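Local coordinates for KLLA0E08119p (Kluyveromyces lactis, PDB 3VA7), which probably catalyses the ATP-driven, biotin-dependent carboxylation of urea to urea-1-carboxylate, the opening step of urea breakdown by the allophanate route, at residues Ala234-Ile239 with Thr301-Tyr306; Ala155-Val160 with Glu288-Leu293; Cys257-Arg262 with Lys466-Phe471; Gln323-Ile328 with Glu365-Ala370. All blocks are in the same frame, centred on the assembly; numbering follows the deposited sequence.

Contact 1: residues Ala234-Ile239 with Thr301-Tyr306; sequences ARHVEI and TVEFIY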
loop_
_atom_site.group_PDB
_atom_site.type_symbol
_atom_site.label_atom_id
_atom_site.label_comp_id
_atom_site.label_asym_id
_atom_site.label_seq_id
_atom_site.Cartn_x
_atom_site.Cartn_y
_atom_site.Cartn_z
ATOM N N ALA A 234 19.340 18.561 37.118
ATOM C CA ALA A 234 18.703 19.819 36.733
ATOM C C ALA A 234 17.368 19.680 36.003
ATOM O O ALA A 234 17.248 18.913 35.047
ATOM C CB ALA A 234 19.718 20.673 35.866
ATOM N N ARG A 235 16.390 20.470 36.443
ATOM C CA ARG A 235 15.110 20.615 35.741
ATOM C C ARG A 235 15.086 21.820 34.778
ATOM O O ARG A 235 16.000 22.654 34.779
ATOM C CB ARG A 235 13.957 20.631 36.738
ATOM C CG ARG A 235 13.736 19.253 37.324
ATOM C CD ARG A 235 12.773 19.285 38.459
ATOM N NE ARG A 235 11.490 19.855 38.061
ATOM C CZ ARG A 235 10.508 20.165 38.913
ATOM N NH1 ARG A 235 10.659 19.962 40.218
ATOM N NH2 ARG A 235 9.364 20.686 38.472
ATOM N N HIS A 236 14.066 21.878 33.921
ATOM C CA HIS A 236 13.907 22.978 32.955
ATOM C C HIS A 236 12.515 23.578 33.175
ATOM O O HIS A 236 11.501 22.981 32.772
ATOM C CB HIS A 236 14.089 22.419 31.553
ATOM C CG HIS A 236 13.886 23.400 30.445
ATOM N ND1 HIS A 236 14.869 23.661 29.507
ATOM C CD2 HIS A 236 12.795 24.114 30.058
ATOM C CE1 HIS A 236 14.403 24.522 28.613
ATOM N NE2 HIS A 236 13.147 24.811 28.924
ATOM N N VAL A 237 12.449 24.712 33.876
ATOM C CA VAL A 237 11.165 25.319 34.152
ATOM C C VAL A 237 11.173 26.610 33.388
ATOM O O VAL A 237 12.119 27.387 33.502
ATOM C CB VAL A 237 10.935 25.572 35.620
ATOM C CG1 VAL A 237 9.546 26.112 35.831
ATOM C CG2 VAL A 237 11.114 24.283 36.423
ATOM N N GLU A 238 10.166 26.837 32.555
ATOM C CA GLU A 238 10.168 28.041 31.772
ATOM C C GLU A 238 8.896 28.810 32.061
ATOM O O GLU A 238 7.874 28.231 32.495
ATOM C CB GLU A 238 10.343 27.708 30.296
ATOM C CG GLU A 238 9.145 26.953 29.670
ATOM C CD GLU A 238 9.462 26.342 28.319
ATOM O OE1 GLU A 238 10.656 26.255 27.915
ATOM O OE2 GLU A 238 8.492 25.936 27.652
ATOM N N ILE A 239 8.961 30.119 31.848
ATOM C CA ILE A 239 7.813 30.964 32.053
ATOM C C ILE A 239 7.345 31.490 30.722
ATOM O O ILE A 239 8.123 31.995 29.932
ATOM C CB ILE A 239 8.113 32.127 33.023
ATOM C CG1 ILE A 239 8.470 31.611 34.422
ATOM C CG2 ILE A 239 6.877 33.093 33.130
ATOM C CD1 ILE A 239 7.239 31.402 35.302
ATOM N N THR A 301 9.458 33.407 25.961
ATOM C CA THR A 301 9.659 32.495 27.067
ATOM C C THR A 301 10.992 32.674 27.748
ATOM O O THR A 301 12.068 32.747 27.107
ATOM C CB THR A 301 9.549 31.014 26.610
ATOM O OG1 THR A 301 8.267 30.808 25.973
ATOM C CG2 THR A 301 9.746 30.040 27.806
ATOM N N VAL A 302 10.909 32.712 29.070
ATOM C CA VAL A 302 12.080 32.817 29.859
ATOM C C VAL A 302 12.322 31.449 30.427
ATOM O O VAL A 302 11.554 30.990 31.260
ATOM C CB VAL A 302 11.894 33.832 30.989
ATOM C CG1 VAL A 302 13.233 34.063 31.673
ATOM C CG2 VAL A 302 11.320 35.168 30.451
ATOM N N GLU A 303 13.378 30.801 29.960
ATOM C CA GLU A 303 13.767 29.510 30.496
ATOM C C GLU A 303 14.718 29.650 31.698
ATOM O O GLU A 303 15.653 30.471 31.707
ATOM C CB GLU A 303 14.437 28.631 29.421
ATOM C CG GLU A 303 13.829 28.708 28.030
ATOM C CD GLU A 303 14.187 27.521 27.154
ATOM O OE1 GLU A 303 15.374 27.109 27.140
ATOM O OE2 GLU A 303 13.277 26.984 26.470
ATOM N N PHE A 304 14.473 28.814 32.695
ATOM C CA PHE A 304 15.335 28.683 33.853
ATOM C C PHE A 304 15.767 27.214 34.077
ATOM O O PHE A 304 15.054 26.280 33.714
ATOM C CB PHE A 304 14.573 29.105 35.090
ATOM C CG PHE A 304 14.002 30.472 35.023
ATOM C CD1 PHE A 304 14.832 31.606 35.156
ATOM C CD2 PHE A 304 12.627 30.645 34.901
ATOM C CE1 PHE A 304 14.297 32.893 35.143
ATOM C CE2 PHE A 304 12.068 31.932 34.874
ATOM C CZ PHE A 304 12.902 33.058 34.999
ATOM N N ILE A 305 16.943 27.043 34.676
ATOM C CA ILE A 305 17.385 25.803 35.302
ATOM C C ILE A 305 16.845 25.817 36.724
ATOM O O ILE A 305 16.790 26.890 37.353
ATOM C CB ILE A 305 18.902 25.786 35.343
ATOM C CG1 ILE A 305 19.433 26.207 33.956
ATOM C CG2 ILE A 305 19.411 24.414 35.793
ATOM C CD1 ILE A 305 20.942 26.034 33.693
ATOM N N TYR A 306 16.423 24.656 37.225
ATOM C CA TYR A 306 15.858 24.563 38.582
ATOM C C TYR A 306 16.440 23.396 39.406
ATOM O O TYR A 306 16.342 22.222 39.003
ATOM C CB TYR A 306 14.330 24.453 38.528
ATOM C CG TYR A 306 13.604 24.366 39.866
ATOM C CD1 TYR A 306 13.799 25.332 40.849
ATOM C CD2 TYR A 306 12.674 23.351 40.125
ATOM C CE1 TYR A 306 13.116 25.284 42.083
ATOM C CE2 TYR A 306 11.977 23.285 41.360
ATOM C CZ TYR A 306 12.213 24.262 42.339
ATOM O OH TYR A 306 11.557 24.260 43.564
#
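Val302 O accepts the shortest of the six backbone hydrogen bonds joining these strands, from Ile239 N at 2.8 Å, and Val302 N returns a bond to Ile239 O. Val237 with Phe304 and Arg235 with Tyr306 pair in the same two-way manner, and the strand directions lie 155° apart, so the pairing is antiparallel, its register unbroken from Arg235-Tyr306 to Ile239-Val302. His236, Glu238, Glu303 and Ile305 occupy one face of the sheet. There His236 NE2 donates to Glu238 OE1 at 3.1 Å, close to its own ring plane but above the carboxylate plane. The Glu303 carboxylate stands 83° from the imidazole plane, with OE1 3.1 Å from His236 CE1; its OE2 is 3.1 Å from Glu238 OE1, an approach of two like charges to which Lys265 adds long, weak ion pairs. These strands belong to the antiparallel sheet of the ATP-grasp part of the biotin carboxylase domain. An alanine in place of Glu303 would take away the carboxylate beside His236 and probably leave Lys265 without one of its weak mates. On the other face, Ile239 CG1 meets the edge of the Phe304 ring at CE2 (3.6 Å). Tyr306, with CG anti to its N (chi1 -179°), runs alongside Arg235 and brings CE2 to 3.8 Å from Arg235 NH1; the guanidinium is bonded to Pro273 O and forms a salt bridge with Asp256.

Contact 2: residues Ala155-Val160 with Glu288-Leu293; sequences AKVPLV and ERLGSL
Arg289 reaches from its helix to two consecutive backbone carbonyls, those of Ala155 and Lys156, where helix 147-154 ends in a Schellman motif. NE donates to Ala155 O at 2.6 Å, nearly along the C=O axis and within 1° of the guanidinium plane. NH2 donates to Lys156 O, also at 2.6 Å, from a position tilted out of that carbonyl's plane. Both acceptors therefore meet the edge of the guanidinium, and the two bonds together fix its rotation. The bend of the arginine chain at chi3 (-64°) turns this edge to the carbonyls. A methionine in place of Arg289 would lack both donors, and is likely to leave the Ala155 and Lys156 carbonyls without these mates where the chain turns out of its helix. The positive phi of Lys156 (69°), part of the Schellman turn, helps bring its carbonyl within reach of the same guanidinium; its CB lies 3.7 Å from Arg289 NE, while the rest of the lysine chain runs off from the contact. Next to this polar grip, Ala155 CB sits against the backbone of the helix, 3.8 Å from Leu290 CA. Farther out, helix 277-293 is itself tied down by Glu288, bonded to Ala251 N, and by Ser292, bonded to Gly247 O. The loop rests on strand 312-319 of the ATP-grasp sheet: Pro158 shares a backbone hydrogen bond with Phe315, on which Val157 also packs. From the helix side, Leu290 touches Val318 of the same strand. Between loop and helix the apolar layer is closed by Val157 CG2, 4.3 Å from Leu290 CD1.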
loop_
_atom_site.group_PDB
_atom_site.type_symbol
_atom_site.label_atom_id
_atom_site.label_comp_id
_atom_site.label_asym_id
_atom_site.label_seq_id
_atom_site.Cartn_x
_atom_site.Cartn_y
_atom_site.Cartn_z
ATOM N N ALA A 155 17.724 43.103 35.044
ATOM C CA ALA A 155 16.341 42.767 35.392
ATOM C C ALA A 155 16.142 42.091 36.756
ATOM O O ALA A 155 15.008 41.894 37.200
ATOM C CB ALA A 155 15.720 41.951 34.296
ATOM N N LYS A 156 17.250 41.774 37.420
ATOM C CA LYS A 156 17.253 41.189 38.769
ATOM C C LYS A 156 16.718 39.767 38.702
ATOM O O LYS A 156 15.790 39.393 39.421
ATOM C CB LYS A 156 16.470 42.031 39.790
ATOM C CG LYS A 156 16.941 43.485 40.021
ATOM C CD LYS A 156 15.857 44.270 40.831
ATOM C CE LYS A 156 16.206 45.739 41.070
ATOM N NZ LYS A 156 17.476 45.861 41.828
ATOM N N VAL A 157 17.334 38.994 37.814
ATOM C CA VAL A 157 16.944 37.632 37.533
ATOM C C VAL A 157 18.099 36.749 37.992
ATOM O O VAL A 157 19.199 36.837 37.441
ATOM C CB VAL A 157 16.657 37.427 36.000
ATOM C CG1 VAL A 157 16.466 35.951 35.643
ATOM C CG2 VAL A 157 15.477 38.242 35.556
ATOM N N PRO A 158 17.862 35.875 38.982
ATOM C CA PRO A 158 19.013 35.124 39.509
ATOM C C PRO A 158 19.703 34.312 38.424
ATOM O O PRO A 158 19.037 33.546 37.716
ATOM C CB PRO A 158 18.388 34.209 40.576
ATOM C CG PRO A 158 17.024 34.872 40.902
ATOM C CD PRO A 158 16.589 35.469 39.602
ATOM N N LEU A 159 21.010 34.498 38.261
ATOM C CA LEU A 159 21.768 33.694 37.288
ATOM C C LEU A 159 22.687 32.647 37.944
ATOM O O LEU A 159 22.910 32.697 39.167
ATOM C CB LEU A 159 22.528 34.576 36.281
ATOM C CG LEU A 159 22.571 36.101 36.395
ATOM C CD1 LEU A 159 23.162 36.590 37.736
ATOM C CD2 LEU A 159 23.358 36.658 35.228
ATOM N N VAL A 160 23.168 31.692 37.135
ATOM C CA VAL A 160 24.153 30.669 37.562
ATOM C C VAL A 160 25.456 31.363 37.951
ATOM O O VAL A 160 26.124 31.946 37.073
ATOM C CB VAL A 160 24.469 29.621 36.434
ATOM C CG1 VAL A 160 25.822 28.879 36.689
ATOM C CG2 VAL A 160 23.309 28.628 36.252
ATOM N N GLU A 288 8.590 39.036 34.288
ATOM C CA GLU A 288 7.921 40.279 33.930
ATOM C C GLU A 288 8.903 41.454 33.929
ATOM O O GLU A 288 8.729 42.399 33.152
ATOM C CB GLU A 288 6.720 40.549 34.851
ATOM C CG GLU A 288 5.756 39.377 35.000
ATOM C CD GLU A 288 4.436 39.756 35.634
ATOM O OE1 GLU A 288 3.437 39.026 35.408
ATOM O OE2 GLU A 288 4.386 40.782 36.360
ATOM N N ARG A 289 9.945 41.393 34.768
ATOM C CA ARG A 289 10.913 42.506 34.816
ATOM C C ARG A 289 11.728 42.482 33.566
ATOM O O ARG A 289 11.973 43.508 32.941
ATOM C CB ARG A 289 11.826 42.455 36.043
ATOM C CG ARG A 289 11.108 42.767 37.349
ATOM C CD ARG A 289 12.110 42.924 38.454
ATOM N NE ARG A 289 12.888 41.711 38.769
ATOM C CZ ARG A 289 12.540 40.816 39.695
ATOM N NH1 ARG A 289 11.400 40.955 40.370
ATOM N NH2 ARG A 289 13.309 39.759 39.903
ATOM N N LEU A 290 12.092 41.276 33.182
ATOM C CA LEU A 290 12.883 41.080 31.990
ATOM C C LEU A 290 12.100 41.537 30.799
ATOM O O LEU A 290 12.643 42.220 29.923
ATOM C CB LEU A 290 13.222 39.624 31.846
ATOM C CG LEU A 290 14.402 39.352 30.933
ATOM C CD1 LEU A 290 14.937 37.953 31.266
ATOM C CD2 LEU A 290 13.959 39.441 29.470
ATOM N N GLY A 291 10.819 41.181 30.756
ATOM C CA GLY A 291 10.016 41.533 29.623
ATOM C C GLY A 291 9.723 43.020 29.562
ATOM O O GLY A 291 9.690 43.601 28.464
ATOM N N SER A 292 9.455 43.608 30.733
ATOM C CA SER A 292 9.254 45.056 30.878
ATOM C C SER A 292 10.479 45.894 30.458
ATOM O O SER A 292 10.370 46.798 29.635
ATOM C CB SER A 292 8.859 45.404 32.301
ATOM O OG SER A 292 7.486 45.257 32.427
ATOM N N LEU A 293 11.635 45.549 31.014
ATOM C CA LEU A 293 12.856 46.213 30.712
ATOM C C LEU A 293 13.050 46.281 29.200
ATOM O O LEU A 293 13.372 47.358 28.664
ATOM C CB LEU A 293 13.990 45.426 31.329
ATOM C CG LEU A 293 15.317 46.139 31.168
ATOM C CD1 LEU A 293 15.457 47.026 32.427
ATOM C CD2 LEU A 293 16.514 45.136 30.974
#

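Contact 3: residues Cys257-Arg262 with Lys466-Phe471; sequences CSLQRR and KVLDSF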
loop_
_atom_site.group_PDB
_atom_site.type_symbol
_atom_site.label_atom_id
_atom_site.label_comp_id
_atom_site.label_asym_id
_atom_site.label_seq_id
_atom_site.Cartn_x
_atom_site.Cartn_y
_atom_site.Cartn_z
ATOM N N CYS A 257 9.880 21.280 31.166
ATOM C CA CYS A 257 10.286 20.743 29.892
ATOM C C CYS A 257 11.532 19.926 30.091
ATOM O O CYS A 257 12.383 19.792 29.202
ATOM C CB CYS A 257 10.524 21.882 28.900
ATOM S SG CYS A 257 9.026 22.911 28.551
ATOM N N SER A 258 11.617 19.336 31.271
ATOM C CA SER A 258 12.741 18.471 31.640
ATOM C C SER A 258 12.912 17.215 30.767
ATOM O O SER A 258 14.044 16.787 30.553
ATOM C CB SER A 258 12.634 18.093 33.116
ATOM O OG SER A 258 12.119 19.175 33.889
ATOM N N LEU A 259 11.822 16.623 30.251
ATOM C CA LEU A 259 11.954 15.333 29.544
ATOM C C LEU A 259 12.491 15.522 28.130
ATOM O O LEU A 259 11.745 15.570 27.150
ATOM C CB LEU A 259 10.637 14.523 29.588
ATOM C CG LEU A 259 10.177 14.040 30.988
ATOM C CD1 LEU A 259 8.768 13.494 30.996
ATOM C CD2 LEU A 259 11.139 13.010 31.606
ATOM N N GLN A 260 13.805 15.669 28.057
ATOM C CA GLN A 260 14.529 15.965 26.826
ATOM C C GLN A 260 15.512 14.822 26.511
ATOM O O GLN A 260 16.101 14.237 27.409
ATOM C CB GLN A 260 15.340 17.237 27.015
ATOM C CG GLN A 260 14.542 18.525 27.176
ATOM C CD GLN A 260 15.426 19.752 27.492
ATOM O OE1 GLN A 260 16.538 19.913 26.943
ATOM N NE2 GLN A 260 14.933 20.613 28.373
ATOM N N ARG A 261 15.705 14.532 25.231
ATOM C CA ARG A 261 16.617 13.513 24.801
ATOM C C ARG A 261 17.706 14.195 23.995
ATOM O O ARG A 261 17.407 14.853 22.988
ATOM C CB ARG A 261 15.887 12.482 23.956
ATOM C CG ARG A 261 16.763 11.379 23.445
ATOM C CD ARG A 261 16.105 10.603 22.314
ATOM N NE ARG A 261 16.205 11.282 21.017
ATOM C CZ ARG A 261 17.307 11.366 20.264
ATOM N NH1 ARG A 261 17.261 12.023 19.108
ATOM N NH2 ARG A 261 18.465 10.817 20.647
ATOM N N ARG A 262 18.967 14.046 24.436
ATOM C CA ARG A 262 20.093 14.764 23.834
ATOM C C ARG A 262 19.616 16.187 23.559
ATOM O O ARG A 262 19.799 16.734 22.466
ATOM C CB ARG A 262 20.588 14.085 22.546
ATOM C CG ARG A 262 21.509 12.834 22.723
ATOM C CD ARG A 262 22.749 12.875 21.777
ATOM N NE ARG A 262 22.421 13.106 20.348
ATOM C CZ ARG A 262 23.303 13.480 19.399
ATOM N NH1 ARG A 262 24.589 13.668 19.710
ATOM N NH2 ARG A 262 22.906 13.663 18.130
ATOM N N LYS A 466 18.086 15.138 32.351
ATOM C CA LYS A 466 19.051 14.069 32.123
ATOM C C LYS A 466 18.401 12.683 31.898
ATOM O O LYS A 466 18.956 11.832 31.181
ATOM C CB LYS A 466 20.033 14.038 33.309
ATOM C CG LYS A 466 21.408 13.454 33.001
ATOM C CD LYS A 466 22.019 14.034 31.700
ATOM C CE LYS A 466 22.808 12.918 30.931
ATOM N NZ LYS A 466 23.533 13.394 29.719
ATOM N N VAL A 467 17.222 12.490 32.491
ATOM C CA VAL A 467 16.534 11.196 32.559
ATOM C C VAL A 467 16.434 10.407 31.241
ATOM O O VAL A 467 16.919 9.269 31.156
ATOM C CB VAL A 467 15.138 11.353 33.201
ATOM C CG1 VAL A 467 14.355 10.046 33.153
ATOM C CG2 VAL A 467 15.275 11.824 34.630
ATOM N N LEU A 468 15.807 11.007 30.229
ATOM C CA LEU A 468 15.591 10.361 28.946
ATOM C C LEU A 468 16.866 9.909 28.287
ATOM O O LEU A 468 16.820 9.045 27.418
ATOM C CB LEU A 468 14.866 11.298 27.988
ATOM C CG LEU A 468 13.395 11.539 28.233
ATOM C CD1 LEU A 468 12.780 11.927 26.925
ATOM C CD2 LEU A 468 12.728 10.301 28.793
ATOM N N ASP A 469 17.996 10.504 28.672
ATOM C CA ASP A 469 19.303 10.093 28.136
ATOM C C ASP A 469 19.815 8.727 28.632
ATOM O O ASP A 469 20.661 8.089 27.981
ATOM C CB ASP A 469 20.344 11.197 28.323
ATOM C CG ASP A 469 20.361 12.153 27.158
ATOM O OD1 ASP A 469 20.122 13.352 27.368
ATOM O OD2 ASP A 469 20.575 11.699 26.009
ATOM N N SER A 470 19.294 8.291 29.773
ATOM C CA SER A 470 19.559 6.945 30.299
ATOM C C SER A 470 18.227 6.193 30.567
ATOM O O SER A 470 18.028 5.556 31.620
ATOM C CB SER A 470 20.478 7.000 31.550
ATOM O OG SER A 470 20.015 7.925 32.529
ATOM N N PHE A 471 17.302 6.286 29.613
ATOM C CA PHE A 471 15.995 5.695 29.811
ATOM C C PHE A 471 15.986 4.318 29.172
ATOM O O PHE A 471 16.376 4.145 27.988
ATOM C CB PHE A 471 14.898 6.578 29.233
ATOM C CG PHE A 471 13.517 6.017 29.410
ATOM C CD1 PHE A 471 12.834 6.185 30.608
ATOM C CD2 PHE A 471 12.899 5.331 28.369
ATOM C CE1 PHE A 471 11.560 5.671 30.780
ATOM C CE2 PHE A 471 11.630 4.811 28.531
ATOM C CZ PHE A 471 10.955 4.979 29.751
HETATM O O HOH W 1 15.574 14.057 30.105
#
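The carboxylate of Asp469 turns both oxygens to one backbone donor, Arg262 N. OD1 lies 3.2 Å and OD2 3.3 Å from Arg262 N, each met on its syn side with the donor about 25° out of the carboxylate plane, so the N-H is shared in a bifurcated bond. The Arg262 guanidinium stands at 90° to the carboxylate and its charge is not engaged here; what touches OD2 is Arg262 CG, at 3.6 Å. A third flat group, the Gln260 amide, has Cys257 O at its edge, 2.8 Å from NE2 and within 2° of the amide plane. That bond spans the inverse gamma turn centred on Leu259, which kinks the strand before it straightens toward the hairpin turn into strand 264-270. Arg262 lies in that turn with positive phi, so Asp469 holds the backbone at the point of reversal.

The 3-10 segment 467-469 packs against the strand here, the CA of Leu468 nearest that of Arg261. Leu468 points at the strand, its CB 3.2 Å from Gln260 O and its CD1 3.8 Å from Leu259 O, while the leucine ends meet more loosely between Leu259 CD2 and Leu468 CD2. A water bridges the backbones: it donates to Gln260 O at 2.8 Å and accepts from Leu468 N at 3.1 Å.

The loop after helix 456-460 thus packs on the antiparallel sheet of the biotin carboxylase domain. Leu468 is backed by Tyr448 and Ile452 of helix 446-454, which also touches Arg261 through Tyr448, while Leu259 packs on Ile267 of strand 264-270 and Gln260 on His236 of strand 235-244.

Contact 4: residues Gln323-Ile328 with Glu365-Ala370; sequences QVEHPI and EARLYA. With GOL (glycerol), chain E.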
loop_
_atom_site.group_PDB
_atom_site.type_symbol
_atom_site.label_atom_id
_atom_site.label_comp_id
_atom_site.label_asym_id
_atom_site.label_seq_id
_atom_site.Cartn_x
_atom_site.Cartn_y
_atom_site.Cartn_z
ATOM N N GLN A 323 6.441 29.221 21.408
ATOM C CA GLN A 323 7.116 27.917 21.492
ATOM C C GLN A 323 6.205 26.724 21.179
ATOM O O GLN A 323 4.963 26.802 21.419
ATOM C CB GLN A 323 7.685 27.714 22.892
ATOM C CG GLN A 323 9.000 28.404 23.190
ATOM C CD GLN A 323 9.399 28.125 24.609
ATOM O OE1 GLN A 323 8.664 28.464 25.513
ATOM N NE2 GLN A 323 10.507 27.461 24.817
ATOM N N VAL A 324 6.815 25.638 20.664
ATOM C CA VAL A 324 6.102 24.403 20.360
ATOM C C VAL A 324 5.139 23.964 21.498
ATOM O O VAL A 324 3.962 23.757 21.250
ATOM C CB VAL A 324 7.040 23.230 19.920
ATOM C CG1 VAL A 324 6.191 21.950 19.574
ATOM C CG2 VAL A 324 7.990 23.620 18.703
ATOM N N GLU A 325 5.602 23.942 22.746
ATOM C CA GLU A 325 4.765 23.502 23.887
ATOM C C GLU A 325 3.680 24.438 24.365
ATOM O O GLU A 325 3.041 24.132 25.398
ATOM C CB GLU A 325 5.606 23.097 25.122
ATOM C CG GLU A 325 6.554 24.150 25.610
ATOM C CD GLU A 325 7.938 24.107 24.936
ATOM O OE1 GLU A 325 8.040 23.747 23.746
ATOM O OE2 GLU A 325 8.946 24.424 25.618
ATOM N N HIS A 326 3.483 25.566 23.684
ATOM C CA HIS A 326 2.526 26.591 24.148
ATOM C C HIS A 326 1.109 26.062 24.407
ATOM O O HIS A 326 0.373 26.645 25.225
ATOM C CB HIS A 326 2.450 27.800 23.175
ATOM C CG HIS A 326 1.612 27.538 21.955
ATOM N ND1 HIS A 326 2.090 26.840 20.864
ATOM C CD2 HIS A 326 0.326 27.854 21.665
ATOM C CE1 HIS A 326 1.130 26.733 19.955
ATOM N NE2 HIS A 326 0.049 27.336 20.416
ATOM N N PRO A 327 0.688 24.999 23.710
ATOM C CA PRO A 327 -0.703 24.565 23.994
ATOM C C PRO A 327 -1.004 24.094 25.403
ATOM O O PRO A 327 -2.143 24.214 25.821
ATOM C CB PRO A 327 -0.931 23.413 23.022
ATOM C CG PRO A 327 0.079 23.643 21.851
ATOM C CD PRO A 327 1.276 24.272 22.562
ATOM N N ILE A 328 -0.038 23.624 26.180
ATOM C CA ILE A 328 -0.438 23.187 27.533
ATOM C C ILE A 328 -0.890 24.368 28.404
ATOM O O ILE A 328 -1.902 24.290 29.160
ATOM C CB ILE A 328 0.599 22.299 28.237
ATOM C CG1 ILE A 328 1.931 23.011 28.415
ATOM C CG2 ILE A 328 0.794 21.009 27.459
ATOM C CD1 ILE A 328 2.874 22.253 29.267
ATOM N N GLU A 365 1.595 17.389 27.234
ATOM C CA GLU A 365 1.763 17.331 25.790
ATOM C C GLU A 365 2.829 16.288 25.473
ATOM O O GLU A 365 3.856 16.248 26.137
ATOM C CB GLU A 365 2.221 18.690 25.226
ATOM C CG GLU A 365 2.614 18.602 23.774
ATOM C CD GLU A 365 2.976 19.934 23.146
ATOM O OE1 GLU A 365 2.104 20.513 22.459
ATOM O OE2 GLU A 365 4.127 20.391 23.305
ATOM N N ALA A 366 2.582 15.455 24.468
ATOM C CA ALA A 366 3.583 14.517 23.967
ATOM C C ALA A 366 3.794 14.820 22.486
ATOM O O ALA A 366 2.841 15.140 21.741
ATOM C CB ALA A 366 3.110 13.044 24.163
ATOM N N ARG A 367 5.034 14.726 22.044
ATOM C CA ARG A 367 5.323 15.080 20.670
ATOM C C ARG A 367 5.490 13.835 19.805
ATOM O O ARG A 367 6.508 13.129 19.911
ATOM C CB ARG A 367 6.606 15.888 20.635
ATOM C CG ARG A 367 6.679 17.095 21.546
ATOM C CD ARG A 367 7.721 18.062 20.933
ATOM N NE ARG A 367 7.941 19.275 21.704
ATOM C CZ ARG A 367 8.885 20.165 21.410
ATOM N NH1 ARG A 367 9.679 19.977 20.367
ATOM N NH2 ARG A 367 9.045 21.238 22.158
ATOM N N LEU A 368 4.515 13.571 18.944
ATOM C CA LEU A 368 4.609 12.466 17.997
ATOM C C LEU A 368 5.477 12.833 16.818
ATOM O O LEU A 368 5.115 13.713 16.035
ATOM C CB LEU A 368 3.228 12.037 17.488
ATOM C CG LEU A 368 3.105 10.699 16.701
ATOM C CD1 LEU A 368 3.114 9.469 17.629
ATOM C CD2 LEU A 368 1.837 10.684 15.811
ATOM N N TYR A 369 6.609 12.137 16.702
ATOM C CA TYR A 369 7.582 12.291 15.605
ATOM C C TYR A 369 7.610 11.081 14.657
ATOM O O TYR A 369 7.502 9.923 15.102
ATOM C CB TYR A 369 8.999 12.466 16.175
ATOM C CG TYR A 369 9.282 13.821 16.803
ATOM C CD1 TYR A 369 9.607 14.910 15.994
ATOM C CD2 TYR A 369 9.277 14.005 18.188
ATOM C CE1 TYR A 369 9.873 16.164 16.525
ATOM C CE2 TYR A 369 9.547 15.250 18.737
ATOM C CZ TYR A 369 9.853 16.335 17.885
ATOM O OH TYR A 369 10.113 17.616 18.341
ATOM N N ALA A 370 7.786 11.336 13.355
ATOM C CA ALA A 370 8.115 10.292 12.384
ATOM C C ALA A 370 9.588 9.954 12.551
ATOM O O ALA A 370 10.463 10.474 11.843
ATOM C CB ALA A 370 7.851 10.768 11.006
HETATM C C1 GOL E . 12.759 24.874 21.988
HETATM O O1 GOL E . 13.452 25.213 23.181
HETATM C C2 GOL E . 11.262 25.283 21.950
HETATM O O2 GOL E . 10.391 24.336 22.529
HETATM C C3 GOL E . 10.785 25.384 20.499
HETATM O O3 GOL E . 9.571 26.096 20.460
#
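Val324 lays CG1 over the centre of the Arg367 guanidinium, 3.7 Å above its plane. At the same residue the backbone N donates to O3 of a glycerol, probably from the crystallisation liquor, at 2.8 Å. Glu325 follows with a salt bridge: its OE1 is 3.1 Å from Arg367 NH2, at the guanidinium edge, with the two planes 45° apart. A bend at chi2 (-88°) folds the carboxylate round to that edge, where OE1 also accepts from glycerol O2 at 2.7 Å; the other oxygen, OE2, forms a salt bridge with Lys265. His326 closes a type I turn begun at Gln323, its backbone N and its ND1 both donating to Gln323 O, which holds the imidazole against the turn. Pro327, in the first turn of helix 326-333, sets CG 3.8 Å from Glu365 OE1, and Ile328 brings CG2 to 3.5 Å from Glu365 CB, crossing that side chain at about a right angle. Glu365 thus lies extended against the helix start.

Arg367 is held at all three nitrogens: NE by a salt bridge to Glu268, NH2 by Glu325, and NH1 by Tyr369 OH at 3.1 Å. Such anchoring leaves its plane little freedom to turn. A fixed guanidinium, a carboxylate and the Val324 N-H around a small polar guest are consistent with the pocket that receives bicarbonate and biotin in biotin carboxylases.

In the fold
All four contacts lie in the biotin carboxylase domain, on one side of the chain's centre. Contacts 1, 3 and 4 reach the same antiparallel sheet, with centres 15 to 17 Å apart, and touch one another; strands 235-244 and 249-261 are neighbours in it. Contact 2 lies at the margin, its centre about 13 Å from that of contact 1, which it meets through Val157 with Phe304, but about 27 Å from those of contacts 3 and 4. Along the chain contacts 1, 2 and 3 interleave, and contact 4 is nested within the loop closed by contact 3. The 466-471 loop thus packs back on strand 249-261, some 200 residues earlier in the chain.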